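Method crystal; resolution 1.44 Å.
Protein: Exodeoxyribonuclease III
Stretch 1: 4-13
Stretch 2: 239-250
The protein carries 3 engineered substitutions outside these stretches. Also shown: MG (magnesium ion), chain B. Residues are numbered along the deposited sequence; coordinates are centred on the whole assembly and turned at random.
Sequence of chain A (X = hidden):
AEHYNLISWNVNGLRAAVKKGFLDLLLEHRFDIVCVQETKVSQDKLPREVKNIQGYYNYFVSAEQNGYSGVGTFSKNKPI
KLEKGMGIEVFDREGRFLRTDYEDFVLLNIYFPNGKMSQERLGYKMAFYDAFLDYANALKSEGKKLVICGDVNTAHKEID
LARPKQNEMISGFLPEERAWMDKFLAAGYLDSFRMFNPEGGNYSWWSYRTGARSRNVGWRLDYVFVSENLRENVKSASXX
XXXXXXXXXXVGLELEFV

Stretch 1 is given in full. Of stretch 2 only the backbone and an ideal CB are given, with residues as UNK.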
# COMPACT_ATOMS: atom_id res chain seq x y z
N TYR A 4 5.91 8.47 -14.23
CA TYR A 4 4.80 8.18 -13.33
C TYR A 4 5.16 8.63 -11.93
O TYR A 4 6.16 8.17 -11.36
CB TYR A 4 4.50 6.68 -13.28
CG TYR A 4 4.07 6.04 -14.57
CD1 TYR A 4 5.00 5.68 -15.52
CD2 TYR A 4 2.73 5.70 -14.78
CE1 TYR A 4 4.61 5.04 -16.68
CE2 TYR A 4 2.35 5.03 -15.94
CZ TYR A 4 3.30 4.72 -16.87
OH TYR A 4 2.93 4.05 -18.02
N ASN A 5 4.37 9.52 -11.34
CA ASN A 5 4.55 9.86 -9.96
C ASN A 5 3.38 9.21 -9.19
O ASN A 5 2.20 9.58 -9.42
CB ASN A 5 4.55 11.36 -9.81
CG ASN A 5 4.97 11.82 -8.42
OD1 ASN A 5 5.14 11.01 -7.51
ND2 ASN A 5 5.10 13.13 -8.26
N LEU A 6 3.68 8.22 -8.37
CA LEU A 6 2.70 7.44 -7.67
C LEU A 6 2.68 7.76 -6.18
O LEU A 6 3.74 7.89 -5.55
CB LEU A 6 3.00 5.95 -7.87
CG LEU A 6 2.08 4.96 -7.15
CD1 LEU A 6 1.93 3.68 -8.04
CD2 LEU A 6 2.57 4.64 -5.81
N ILE A 7 1.48 7.86 -5.60
CA ILE A 7 1.35 8.02 -4.15
C ILE A 7 0.36 6.97 -3.67
O ILE A 7 -0.58 6.60 -4.40
CB ILE A 7 0.94 9.46 -3.80
CG1 ILE A 7 1.01 9.73 -2.28
CG2 ILE A 7 -0.48 9.82 -4.34
CD1 ILE A 7 0.99 11.24 -1.97
N SER A 8 0.58 6.44 -2.48
CA SER A 8 -0.17 5.36 -1.88
C SER A 8 -0.48 5.73 -0.45
O SER A 8 0.43 6.19 0.27
CB SER A 8 0.67 4.10 -1.95
OG SER A 8 0.04 2.98 -1.28
N TRP A 9 -1.72 5.55 -0.02
CA TRP A 9 -2.11 6.06 1.27
C TRP A 9 -3.19 5.19 1.90
O TRP A 9 -4.27 5.05 1.31
CB TRP A 9 -2.65 7.51 1.11
CG TRP A 9 -2.84 8.25 2.42
CD1 TRP A 9 -2.34 7.94 3.67
CD2 TRP A 9 -3.55 9.49 2.58
NE1 TRP A 9 -2.70 8.94 4.60
CE2 TRP A 9 -3.42 9.90 3.93
CE3 TRP A 9 -4.23 10.30 1.68
CZ2 TRP A 9 -4.03 11.05 4.42
CZ3 TRP A 9 -4.81 11.47 2.15
CH2 TRP A 9 -4.71 11.83 3.53
N ASN A 10 -2.95 4.69 3.11
CA ASN A 10 -4.03 4.09 3.90
C ASN A 10 -4.77 5.22 4.60
O ASN A 10 -4.15 5.93 5.44
CB ASN A 10 -3.47 3.09 4.92
CG ASN A 10 -4.54 2.54 5.84
OD1 ASN A 10 -5.47 3.26 6.24
ND2 ASN A 10 -4.42 1.24 6.21
N VAL A 11 -6.01 5.43 4.19
CA VAL A 11 -6.78 6.59 4.59
C VAL A 11 -7.60 6.38 5.84
O VAL A 11 -8.20 7.31 6.38
CB VAL A 11 -7.71 7.06 3.46
CG1 VAL A 11 -6.86 7.66 2.31
CG2 VAL A 11 -8.63 6.00 2.94
N ASN A 12 -7.67 5.11 6.31
CA ASN A 12 -8.40 4.77 7.55
C ASN A 12 -9.88 5.20 7.49
O ASN A 12 -10.49 5.61 8.48
CB ASN A 12 -7.72 5.35 8.83
CG ASN A 12 -8.02 4.51 10.09
OD1 ASN A 12 -8.08 3.24 10.04
ND2 ASN A 12 -8.09 5.19 11.21
N GLY A 13 -10.47 4.97 6.32
CA GLY A 13 -11.83 5.34 6.01
C GLY A 13 -11.90 6.47 4.99
O GLY A 13 -11.55 7.65 5.29
N UNK A 239 8.38 9.38 1.58
CA UNK A 239 7.35 9.29 2.58
C UNK A 239 6.88 10.73 2.73
O UNK A 239 7.66 11.67 2.63
CB UNK A 239 7.84 8.67 3.89
N UNK A 240 5.56 10.88 2.95
CA UNK A 240 4.94 12.22 3.03
C UNK A 240 4.34 12.52 4.41
O UNK A 240 3.11 12.59 4.57
CB UNK A 240 3.85 12.35 1.97
N UNK A 241 5.19 12.67 5.42
CA UNK A 241 4.68 12.83 6.79
C UNK A 241 3.92 14.14 6.98
O UNK A 241 3.22 14.29 8.01
CB UNK A 241 5.84 12.76 7.79
N UNK A 242 4.02 15.07 6.05
CA UNK A 242 3.30 16.34 6.14
C UNK A 242 1.84 16.19 5.72
O UNK A 242 1.07 17.12 5.94
CB UNK A 242 3.99 17.40 5.27
N UNK A 243 1.42 15.05 5.20
CA UNK A 243 0.03 14.88 4.77
C UNK A 243 -0.78 14.24 5.88
O UNK A 243 -0.49 13.11 6.29
CB UNK A 243 -0.05 14.03 3.50
N UNK A 244 -1.74 14.99 6.40
CA UNK A 244 -2.54 14.66 7.59
C UNK A 244 -3.85 14.03 7.17
O UNK A 244 -4.20 14.02 6.00
CB UNK A 244 -2.80 15.90 8.44
N UNK A 245 -4.56 13.53 8.17
CA UNK A 245 -5.94 13.07 7.96
C UNK A 245 -6.17 11.60 8.24
O UNK A 245 -7.33 11.18 8.28
CB UNK A 245 -6.36 13.36 6.52
N UNK A 246 -5.10 10.85 8.43
CA UNK A 246 -5.22 9.45 8.74
C UNK A 246 -4.18 9.08 9.79
O UNK A 246 -3.29 9.90 10.13
CB UNK A 246 -5.06 8.60 7.48
N UNK A 247 -4.25 7.88 10.35
CA UNK A 247 -3.14 7.42 11.20
C UNK A 247 -1.91 7.06 10.40
O UNK A 247 -0.84 7.05 10.97
CB UNK A 247 -3.57 6.21 12.03
N UNK A 248 -2.07 6.74 9.11
CA UNK A 248 -0.93 6.59 8.21
C UNK A 248 -0.70 7.90 7.44
O UNK A 248 -1.64 8.68 7.25
CB UNK A 248 -1.16 5.43 7.24
N UNK A 249 0.53 8.09 6.97
CA UNK A 249 0.77 9.10 5.92
C UNK A 249 1.06 8.40 4.63
O UNK A 249 1.36 7.20 4.61
CB UNK A 249 1.92 10.04 6.29
N UNK A 250 1.02 9.10 3.51
CA UNK A 250 1.31 8.46 2.22
C UNK A 250 2.77 8.14 2.04
O UNK A 250 3.64 8.74 2.69
CB UNK A 250 0.85 9.36 1.07
MG MG B . -6.85 1.61 9.78

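Position 239 lies beyond the reach of stretch 1, which therefore sets no demand there; it is Ile-239. At position 240 CA-to-CB points toward the strand, with the ideal CB 5.0 Å from Ile-7 CD1 and the amide of Asn-5 farther along, so a long apolar or aromatic side chain with a polar tip would suit. Tyr-240 lays its ring face against Ile-7, whose CD1 sits 4.0 Å from the ring centroid. Tyr-240 OH donates to a water O 2.7 Å away, which in turn donates to Asn-5 OD1 and Leu-6 O.

Positions 241 and 242 are out of reach, in the middle of a type I turn. The phi of -66° at 241 admits proline, and the residues are Pro-241 and Glu-242. Position 243 points toward stretch 1, its ideal CB 5.1 Å from Trp-9 CZ2; a branched or linear aliphatic would fit. Ile-243 places CG2 over the six-membered ring of Trp-9, 4.0 Å from its centroid, and CD1 4.2 Å from Ile-7 CD1.

Position 244 points away, leaving the choice wide; it is Met-244, whose backbone O approaches the edge of the indole. At 245 phi is +118°, and an ideal CB would be jammed against the preceding carbonyl O and lie 3.7 Å from Trp-9 CH2. Glycine is called for, and Gly-245 is found.

Position 246 faces the strand with its ideal CB 3.5 Å from Asn-10 O and 3.6 Å from Val-11 O, so a small donor such as serine or threonine is favoured. Ser-246 OG donates to Asn-10 O at 2.7 Å and accepts, at 3.2 Å, from the backbone N of position 248.

Position 247 points sideways, but Asn-12 OD1 holds magnesium nearby, which favours an acidic or other polar group. Asp-247 reaches the metal through water: OD1 and OD2 each accept, at 2.7 Å, from a different metal-bound water, and the one at OD1 also donates to Asn-10 OD1.

Position 248 points toward Asn-10, and its backbone O accepts from Trp-9 NE1 at 2.9 Å. A flat ring could lie over the asparagine; His-248 does so, with Asn-10 CB 3.7 Å from its ring centroid.

Position 249 points away, so several residues would serve; it is Cys-249, whose O accepts from a water bound to Asn-10 N.

At 250 the ideal CB is tight, 3.3 Å from Ser-8 O and 3.4 Å from Ile-7 CG1, and phi of -73° suits a compact apolar residue or proline. Pro-250 sets CG 3.6 Å from the centroid of the five-membered ring of Trp-9, on its face.

Stretch 2 (239-250) IYPEIMGSDHCP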
# COMPACT_ATOMS: atom_id res chain seq x y z
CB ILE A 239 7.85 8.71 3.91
CG1 ILE A 239 8.42 7.31 3.66
CG2 ILE A 239 6.73 8.62 4.94
CD1 ILE A 239 9.21 6.81 4.87
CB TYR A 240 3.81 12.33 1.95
CG TYR A 240 4.30 12.28 0.53
CD1 TYR A 240 4.49 11.05 -0.11
CD2 TYR A 240 4.50 13.45 -0.19
CE1 TYR A 240 4.93 11.03 -1.45
CE2 TYR A 240 4.98 13.40 -1.49
CZ TYR A 240 5.16 12.19 -2.10
OH TYR A 240 5.58 12.19 -3.45
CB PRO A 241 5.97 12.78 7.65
CG PRO A 241 7.07 13.23 6.72
CD PRO A 241 6.66 12.71 5.35
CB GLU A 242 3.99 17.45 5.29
CG GLU A 242 3.87 17.25 3.75
CD GLU A 242 4.87 16.30 3.10
OE1 GLU A 242 5.06 16.39 1.88
OE2 GLU A 242 5.49 15.46 3.78
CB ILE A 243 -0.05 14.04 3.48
CG1 ILE A 243 0.68 14.81 2.38
CG2 ILE A 243 -1.55 13.75 3.10
CD1 ILE A 243 0.69 14.16 1.04
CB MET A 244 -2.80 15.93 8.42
CG MET A 244 -1.50 16.72 8.75
SD MET A 244 -0.26 15.71 9.58
CE MET A 244 -0.82 15.41 11.19
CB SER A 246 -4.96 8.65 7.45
OG SER A 246 -4.89 7.23 7.67
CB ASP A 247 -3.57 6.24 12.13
CG ASP A 247 -4.23 5.06 11.41
OD1 ASP A 247 -4.68 5.14 10.24
OD2 ASP A 247 -4.29 3.98 12.08
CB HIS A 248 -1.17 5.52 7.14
CG HIS A 248 -1.37 4.14 7.68
ND1 HIS A 248 -0.47 3.12 7.43
CD2 HIS A 248 -2.38 3.61 8.39
CE1 HIS A 248 -0.94 2.01 7.98
NE2 HIS A 248 -2.08 2.29 8.58
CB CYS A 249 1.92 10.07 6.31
SG CYS A 249 3.56 9.33 6.23
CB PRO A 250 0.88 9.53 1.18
CG PRO A 250 -0.04 10.48 1.95
CD PRO A 250 0.53 10.49 3.35
O HOH W 1 5.71 10.08 -5.09
O HOH W 2 6.64 13.89 -5.45
O HOH W 3 -0.25 5.08 3.88
O HOH W 4 -5.50 2.94 8.91
O HOH W 5 -5.87 1.90 11.51
O HOH W 6 -8.21 0.39 10.75
O HOH W 7 -5.60 -0.06 9.26
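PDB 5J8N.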